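Local structure of type VII secretion system protein EssB (Staphylococcus aureus, 4ANN) at residues S44-A50 / P118-R123; K83-L87 / L146-F151; V104-L110 / R142-L146. The protein is an integral membrane component of the type VII (Ess) secretion system, probably required for secretion of EsxA and EsxB, and is present here as its cytoplasmic segment. Residues are numbered along the deposited sequence.

Interaction 1: S44-A50 / P118-R123; sequences SPYFIDA and PIAKTR
The side chain of R123 lies across one face of the F47 ring. R123 CG is 3.8 Å from the F47 centroid and 26° off the normal, a CH-pi contact. F47 has an m rotamer with chi2 near -87°. R123 is extended beyond CG, and its guanidinium has F47 CB over one face. Segment 44-50 starts with a type I turn from S44 to F47. An ST turn reinforces it: Y46 N donates to S44 OG at 3.1 Å. F47 then becomes extended (-135/149) and forms a single parallel bridge with A120, CA-CA 4.7 Å. A120 N donates to Y46 O at 2.9 Å, and I48 N donates to A120 O at 2.8 Å. Y46 lies opposite I119 (CA-CA 4.8 Å) and I48 opposite K121 (5.2 Å). I119 CG2 packs 3.8 Å from I48 CD1. R123 NH2 donates to I48 O at 3.1 Å, and R123 NH1 also bonds Q42 O. Water 1 links I48 O (2.8 Å), K121 O (2.7 Å) and R123 NE (2.9 Å). The bridge places the loop before strand 50-54 beside the edge strand 118-120 of another sheet, so it joins two sheets of this cytoplasmic domain, consistent with a protein kinase-like fold. Two backbone bonds set the register; R123 adds an apolar cover over F47 and a donor to I48 O, so the contact does not rest on apolar packing alone.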
# COMPACT_ATOMS: atom_id res chain seq x y z
N SER A 44 -1.31 -8.05 -12.81
CA SER A 44 -2.51 -7.65 -12.13
C SER A 44 -2.67 -6.13 -12.24
O SER A 44 -1.65 -5.44 -12.08
CB SER A 44 -2.45 -7.95 -10.63
OG SER A 44 -3.46 -7.24 -9.92
N PRO A 45 -3.86 -5.65 -12.45
CA PRO A 45 -4.01 -4.15 -12.52
C PRO A 45 -3.72 -3.47 -11.21
O PRO A 45 -3.68 -2.25 -11.21
CB PRO A 45 -5.47 -3.96 -12.91
CG PRO A 45 -6.12 -5.26 -12.71
CD PRO A 45 -5.13 -6.34 -12.63
N TYR A 46 -3.57 -4.19 -10.11
CA TYR A 46 -3.37 -3.57 -8.82
C TYR A 46 -1.95 -3.71 -8.29
O TYR A 46 -1.71 -3.21 -7.20
CB TYR A 46 -4.32 -4.18 -7.79
CG TYR A 46 -5.75 -3.92 -8.25
CD1 TYR A 46 -6.27 -2.61 -8.23
CD2 TYR A 46 -6.58 -4.93 -8.67
CE1 TYR A 46 -7.54 -2.32 -8.64
CE2 TYR A 46 -7.88 -4.69 -9.11
CZ TYR A 46 -8.32 -3.38 -9.08
OH TYR A 46 -9.59 -3.11 -9.50
N PHE A 47 -1.03 -4.31 -9.03
CA PHE A 47 0.30 -4.55 -8.56
C PHE A 47 1.38 -4.19 -9.59
O PHE A 47 1.17 -4.32 -10.79
CB PHE A 47 0.54 -6.03 -8.17
CG PHE A 47 -0.22 -6.43 -6.95
CD1 PHE A 47 0.34 -6.22 -5.71
CD2 PHE A 47 -1.48 -7.00 -7.03
CE1 PHE A 47 -0.35 -6.60 -4.57
CE2 PHE A 47 -2.16 -7.35 -5.86
CZ PHE A 47 -1.61 -7.16 -4.64
N ILE A 48 2.52 -3.78 -9.09
CA ILE A 48 3.76 -3.67 -9.87
C ILE A 48 4.00 -5.01 -10.52
O ILE A 48 3.85 -6.07 -9.89
CB ILE A 48 4.95 -3.31 -8.88
CG1 ILE A 48 4.68 -1.94 -8.21
CG2 ILE A 48 6.29 -3.44 -9.50
CD1 ILE A 48 4.80 -0.81 -9.16
N ASP A 49 4.42 -5.01 -11.77
CA ASP A 49 4.81 -6.24 -12.44
C ASP A 49 6.05 -6.85 -11.76
O ASP A 49 6.88 -6.14 -11.24
CB ASP A 49 5.12 -6.00 -13.90
CG ASP A 49 3.83 -5.81 -14.71
OD1 ASP A 49 2.73 -6.27 -14.32
OD2 ASP A 49 3.96 -5.22 -15.83
N ALA A 50 6.10 -8.17 -11.77
CA ALA A 50 7.09 -8.90 -11.03
C ALA A 50 7.50 -10.14 -11.84
O ALA A 50 6.75 -10.62 -12.69
CB ALA A 50 6.61 -9.33 -9.69
N PRO A 118 -3.77 3.68 -7.72
CA PRO A 118 -2.76 3.07 -6.85
C PRO A 118 -2.43 1.65 -7.30
O PRO A 118 -3.26 0.86 -7.75
CB PRO A 118 -3.45 3.04 -5.51
CG PRO A 118 -4.92 2.84 -5.84
CD PRO A 118 -5.08 3.73 -7.07
N ILE A 119 -1.16 1.34 -7.06
CA ILE A 119 -0.53 0.07 -7.39
C ILE A 119 0.36 -0.36 -6.22
O ILE A 119 1.16 0.43 -5.70
CB ILE A 119 0.32 0.28 -8.67
CG1 ILE A 119 -0.47 0.87 -9.85
CG2 ILE A 119 1.03 -0.99 -9.07
CD1 ILE A 119 -1.53 -0.10 -10.34
N ALA A 120 0.22 -1.62 -5.78
CA ALA A 120 1.04 -2.08 -4.66
C ALA A 120 2.20 -2.91 -5.16
O ALA A 120 2.22 -3.42 -6.29
CB ALA A 120 0.20 -2.89 -3.68
N LYS A 121 3.20 -3.10 -4.33
CA LYS A 121 4.41 -3.84 -4.67
C LYS A 121 4.39 -5.29 -4.19
O LYS A 121 4.16 -6.22 -4.96
CB LYS A 121 5.64 -3.06 -4.18
CG LYS A 121 6.93 -3.68 -4.64
CD LYS A 121 8.12 -2.91 -4.06
CE LYS A 121 8.31 -3.18 -2.60
NZ LYS A 121 9.56 -2.52 -2.13
N THR A 122 4.60 -5.53 -2.90
CA THR A 122 4.63 -6.87 -2.36
C THR A 122 3.26 -7.53 -2.46
O THR A 122 2.25 -6.90 -2.12
CB THR A 122 5.06 -6.81 -0.89
OG1 THR A 122 6.36 -6.16 -0.85
CG2 THR A 122 5.26 -8.20 -0.31
N ARG A 123 3.21 -8.78 -2.88
CA ARG A 123 1.96 -9.52 -2.92
C ARG A 123 2.03 -10.78 -2.06
O ARG A 123 2.97 -11.53 -2.18
CB ARG A 123 1.62 -10.09 -4.26
CG ARG A 123 1.96 -9.29 -5.40
CD ARG A 123 1.49 -9.85 -6.73
NE ARG A 123 1.98 -9.16 -7.85
CZ ARG A 123 1.73 -9.45 -9.11
NH1 ARG A 123 0.96 -10.47 -9.43
NH2 ARG A 123 2.27 -8.72 -10.08
O HOH W 1 4.17 -7.34 -7.44
O HOH W 2 3.64 -9.22 -13.10

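Interaction 2: K83-L87 / L146-F151; sequences KLRYL and LVICAF
Helix residues 83-87 and 146-151 run nearly antiparallel. The short axes come within 11.0 Å and their directions differ by 161°. The nearest CA pairs are L87-V147 at 6.7 Å and K83-A150 at 7.5 Å. L87 is the knob. Its side chain (m, t) enters a hollow formed by L146, V147, A150 and F151. L87 CD1 lies 3.9 Å from A150 CB and 3.6 Å from F151 CE2. L87 CD2 lies 4.2 Å from V147 CG2. A150 contributes only a methyl group to the wall of the hollow. One turn earlier, K83 crosses the F151 ring. Its CD sits over the face, 3.8 Å from the F151 centroid and 10° off the normal. A chi3 of -65° bends the chain so that K83 NZ donates to A150 O at 2.9 Å. K83 NZ also makes a cation-pi contact, 4.7 Å from the F151 centroid, and bonds K76 O. L84 CD2 meets the ring edge, 3.9 Å from F151 CZ. F173 of helix 172-179 packs on the same ring. This is a single knob-into-hole contact between two antiparallel helices, in a helical lobe consistent with the protein kinase-like fold.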
# COMPACT_ATOMS: atom_id res chain seq x y z
N LYS A 83 -2.91 16.33 -5.36
CA LYS A 83 -2.59 15.54 -4.19
C LYS A 83 -3.81 14.85 -3.63
O LYS A 83 -3.80 13.66 -3.33
CB LYS A 83 -1.95 16.48 -3.16
CG LYS A 83 -1.49 15.75 -1.91
CD LYS A 83 -0.93 16.74 -0.87
CE LYS A 83 0.31 17.43 -1.33
NZ LYS A 83 0.90 18.27 -0.27
N LEU A 84 -4.89 15.60 -3.47
CA LEU A 84 -6.14 15.03 -2.98
C LEU A 84 -6.71 13.98 -3.93
O LEU A 84 -7.20 12.97 -3.48
CB LEU A 84 -7.18 16.13 -2.72
CG LEU A 84 -6.91 16.98 -1.47
CD1 LEU A 84 -7.73 18.23 -1.48
CD2 LEU A 84 -7.16 16.13 -0.22
N ARG A 85 -6.62 14.21 -5.24
CA ARG A 85 -7.10 13.22 -6.20
C ARG A 85 -6.39 11.89 -5.99
O ARG A 85 -7.01 10.82 -5.95
CB ARG A 85 -6.96 13.73 -7.60
CG ARG A 85 -7.51 12.77 -8.64
CD ARG A 85 -7.61 13.39 -10.02
NE ARG A 85 -6.34 13.67 -10.68
CZ ARG A 85 -5.63 12.82 -11.37
NH1 ARG A 85 -6.00 11.55 -11.45
NH2 ARG A 85 -4.53 13.23 -11.97
N TYR A 86 -5.06 11.94 -5.91
CA TYR A 86 -4.26 10.76 -5.70
C TYR A 86 -4.61 10.10 -4.37
O TYR A 86 -4.79 8.85 -4.30
CB TYR A 86 -2.77 11.08 -5.76
CG TYR A 86 -2.20 11.15 -7.18
CD1 TYR A 86 -2.70 11.98 -8.18
CD2 TYR A 86 -1.12 10.34 -7.54
CE1 TYR A 86 -2.17 12.02 -9.44
CE2 TYR A 86 -0.58 10.38 -8.81
CZ TYR A 86 -1.12 11.21 -9.77
OH TYR A 86 -0.62 11.25 -11.04
N LEU A 87 -4.70 10.88 -3.30
CA LEU A 87 -5.04 10.32 -1.99
C LEU A 87 -6.40 9.64 -1.99
O LEU A 87 -6.54 8.55 -1.43
CB LEU A 87 -4.97 11.40 -0.93
CG LEU A 87 -3.60 11.90 -0.52
CD1 LEU A 87 -3.73 13.15 0.33
CD2 LEU A 87 -2.82 10.83 0.18
N LEU A 146 -0.75 8.01 5.62
CA LEU A 146 -0.40 8.46 4.28
C LEU A 146 -0.91 9.87 4.00
O LEU A 146 -0.22 10.71 3.43
CB LEU A 146 -0.92 7.50 3.19
CG LEU A 146 -0.25 6.12 3.15
CD1 LEU A 146 -0.96 5.25 2.12
CD2 LEU A 146 1.20 6.18 2.82
N VAL A 147 -2.16 10.16 4.40
CA VAL A 147 -2.71 11.49 4.20
C VAL A 147 -1.86 12.53 4.94
O VAL A 147 -1.50 13.59 4.41
CB VAL A 147 -4.18 11.54 4.64
CG1 VAL A 147 -4.68 12.99 4.67
CG2 VAL A 147 -5.06 10.67 3.76
N ILE A 148 -1.54 12.25 6.21
CA ILE A 148 -0.75 13.18 7.01
C ILE A 148 0.59 13.40 6.37
O ILE A 148 1.07 14.54 6.25
CB ILE A 148 -0.63 12.64 8.46
CG1 ILE A 148 -2.00 12.70 9.15
CG2 ILE A 148 0.45 13.38 9.22
CD1 ILE A 148 -2.08 11.98 10.46
N CYS A 149 1.26 12.32 5.95
CA CYS A 149 2.57 12.45 5.30
C CYS A 149 2.51 13.23 4.02
O CYS A 149 3.41 14.01 3.71
CB CYS A 149 3.16 11.07 5.06
SG CYS A 149 3.69 10.21 6.56
N ALA A 150 1.44 13.05 3.23
CA ALA A 150 1.32 13.76 1.96
C ALA A 150 1.24 15.27 2.21
O ALA A 150 1.69 16.02 1.33
CB ALA A 150 0.10 13.28 1.19
N PHE A 151 0.66 15.69 3.31
CA PHE A 151 0.47 17.11 3.65
C PHE A 151 1.61 17.69 4.48
O PHE A 151 1.65 18.90 4.67
CB PHE A 151 -0.89 17.35 4.27
CG PHE A 151 -1.97 17.45 3.23
CD1 PHE A 151 -2.26 18.66 2.65
CD2 PHE A 151 -2.67 16.34 2.82
CE1 PHE A 151 -3.26 18.78 1.70
CE2 PHE A 151 -3.68 16.45 1.88
CZ PHE A 151 -3.97 17.65 1.32

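Interaction 3: V104-L110 / R142-L146; sequences VLAPDEL and RYKAL
R142 is the first residue of its segment, which is helical throughout and part of helix 136-151. Its side chain (m, t, t, chi4 -89°) reaches the backbone of loop 104-110. R142 NH1 donates to L105 O at 2.9 Å. R142 NE forms a salt bridge with E138, one turn back on the same helix. L105 faces the helix, and its CA is 6.4 Å from that of R142. Its t, p rotamer brings L105 CD2 to 4.0 Å from R142 CB. Next comes Y143, where L105 CD2 lies 3.7 Å from Y143 N and 4.1 Å from Y143 CB. The hydroxyl of Y143 is used elsewhere, bonding to L87 O. The loop runs from extended residues V104 to A106 into a turn, with E109 N donating to A106 O at 3.0 Å, and leads into strand 110-112. Such a loop, lying on a helix and feeding a short hairpin, recalls the catalytic-loop region of protein kinases, though no catalysis is implied here. L146 follows one turn after R142, with an m, t rotamer. L146 CD1 is 3.7 Å from L105 CD1 and 3.8 Å from L110 CD2. L146 CD2 is 3.8 Å from P107 CG.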
# COMPACT_ATOMS: atom_id res chain seq x y z
N VAL A 104 0.35 -4.70 1.25
CA VAL A 104 0.73 -3.87 2.36
C VAL A 104 0.51 -2.41 1.97
O VAL A 104 0.97 -2.03 0.91
CB VAL A 104 2.21 -4.10 2.71
CG1 VAL A 104 2.68 -3.14 3.78
CG2 VAL A 104 2.44 -5.57 3.05
N LEU A 105 -0.12 -1.62 2.81
CA LEU A 105 -0.32 -0.19 2.56
C LEU A 105 0.77 0.58 3.27
O LEU A 105 0.78 0.68 4.52
CB LEU A 105 -1.69 0.27 2.99
CG LEU A 105 -2.02 1.69 2.61
CD1 LEU A 105 -2.08 1.85 1.10
CD2 LEU A 105 -3.32 2.15 3.24
N ALA A 106 1.73 1.16 2.55
CA ALA A 106 2.84 1.90 3.12
C ALA A 106 3.55 2.68 2.04
O ALA A 106 3.43 2.33 0.85
CB ALA A 106 3.88 0.95 3.75
N PRO A 107 4.30 3.71 2.38
CA PRO A 107 4.96 4.54 1.34
C PRO A 107 5.81 3.75 0.37
O PRO A 107 5.75 3.99 -0.84
CB PRO A 107 5.76 5.55 2.15
CG PRO A 107 4.97 5.70 3.43
CD PRO A 107 4.46 4.32 3.72
N ASP A 108 6.60 2.81 0.88
CA ASP A 108 7.51 2.06 0.02
C ASP A 108 6.83 0.93 -0.72
O ASP A 108 7.47 0.18 -1.48
CB ASP A 108 8.70 1.53 0.81
CG ASP A 108 8.37 0.57 1.92
OD1 ASP A 108 7.21 0.40 2.33
OD2 ASP A 108 9.34 0.00 2.46
N GLU A 109 5.53 0.74 -0.51
CA GLU A 109 4.70 -0.27 -1.09
C GLU A 109 3.69 0.30 -2.09
O GLU A 109 2.95 -0.49 -2.69
CB GLU A 109 3.98 -1.05 0.02
CG GLU A 109 4.90 -1.93 0.81
CD GLU A 109 5.27 -3.21 0.06
OE1 GLU A 109 4.63 -3.50 -0.96
OE2 GLU A 109 6.23 -3.90 0.54
N LEU A 110 3.61 1.60 -2.22
CA LEU A 110 2.56 2.26 -2.94
C LEU A 110 3.14 3.11 -4.07
O LEU A 110 4.00 3.97 -3.86
CB LEU A 110 1.77 3.17 -1.98
CG LEU A 110 0.62 3.94 -2.60
CD1 LEU A 110 -0.42 3.03 -3.22
CD2 LEU A 110 -0.03 4.82 -1.52
N ARG A 142 -3.27 3.23 8.58
CA ARG A 142 -2.23 3.42 7.55
C ARG A 142 -2.66 4.46 6.52
O ARG A 142 -1.84 5.30 6.08
CB ARG A 142 -1.88 2.08 6.94
CG ARG A 142 -1.13 1.18 7.87
CD ARG A 142 -1.00 -0.26 7.34
NE ARG A 142 -0.07 -0.97 8.19
CZ ARG A 142 1.24 -1.04 8.01
NH1 ARG A 142 1.87 -0.55 6.94
NH2 ARG A 142 1.95 -1.68 8.90
N TYR A 143 -3.92 4.45 6.10
CA TYR A 143 -4.42 5.46 5.15
C TYR A 143 -4.32 6.86 5.75
O TYR A 143 -3.86 7.80 5.10
CB TYR A 143 -5.84 5.04 4.74
CG TYR A 143 -6.39 5.68 3.51
CD1 TYR A 143 -5.83 6.69 2.75
CD2 TYR A 143 -7.60 5.19 3.04
CE1 TYR A 143 -6.45 7.21 1.64
CE2 TYR A 143 -8.23 5.70 1.91
CZ TYR A 143 -7.62 6.70 1.19
OH TYR A 143 -8.25 7.21 0.07
N LYS A 144 -4.72 7.01 7.01
CA LYS A 144 -4.59 8.27 7.69
C LYS A 144 -3.15 8.75 7.71
O LYS A 144 -2.86 9.93 7.48
CB LYS A 144 -5.12 8.16 9.13
CG LYS A 144 -6.62 8.02 9.23
CD LYS A 144 -7.10 7.68 10.62
CE LYS A 144 -8.60 7.79 10.75
NZ LYS A 144 -9.04 7.43 12.14
N ALA A 145 -2.23 7.84 8.01
CA ALA A 145 -0.83 8.18 8.06
C ALA A 145 -0.32 8.65 6.69
O ALA A 145 0.45 9.61 6.60
CB ALA A 145 0.00 7.05 8.59
N LEU A 146 -0.75 8.01 5.62
CA LEU A 146 -0.40 8.46 4.28
C LEU A 146 -0.91 9.87 4.00
O LEU A 146 -0.22 10.71 3.43
CB LEU A 146 -0.92 7.50 3.19
CG LEU A 146 -0.25 6.12 3.15
CD1 LEU A 146 -0.96 5.25 2.12
CD2 LEU A 146 1.20 6.18 2.82

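In the fold
From the N terminus the chain reaches 44-50, then helix segment 83-87, then loop 104-110. Interaction 1 closes first, when 118-123 returns to 44-50. Interaction 3 closes next, when 142-146 meets 104-110. Interaction 2 closes last, when 146-151 meets 83-87. Interaction 3 is nested inside interaction 2, and interaction 1 crosses both. L146 belongs to interactions 2 and 3, which share helix 136-151. Y143 and L87 also tie these two together. Interactions 1 and 3 touch where T122 OG1 is 2.7 Å from E109 OE2. Together they tie the loop before strand 50-54 through the 110-112/118-120 hairpin to the helical lobe.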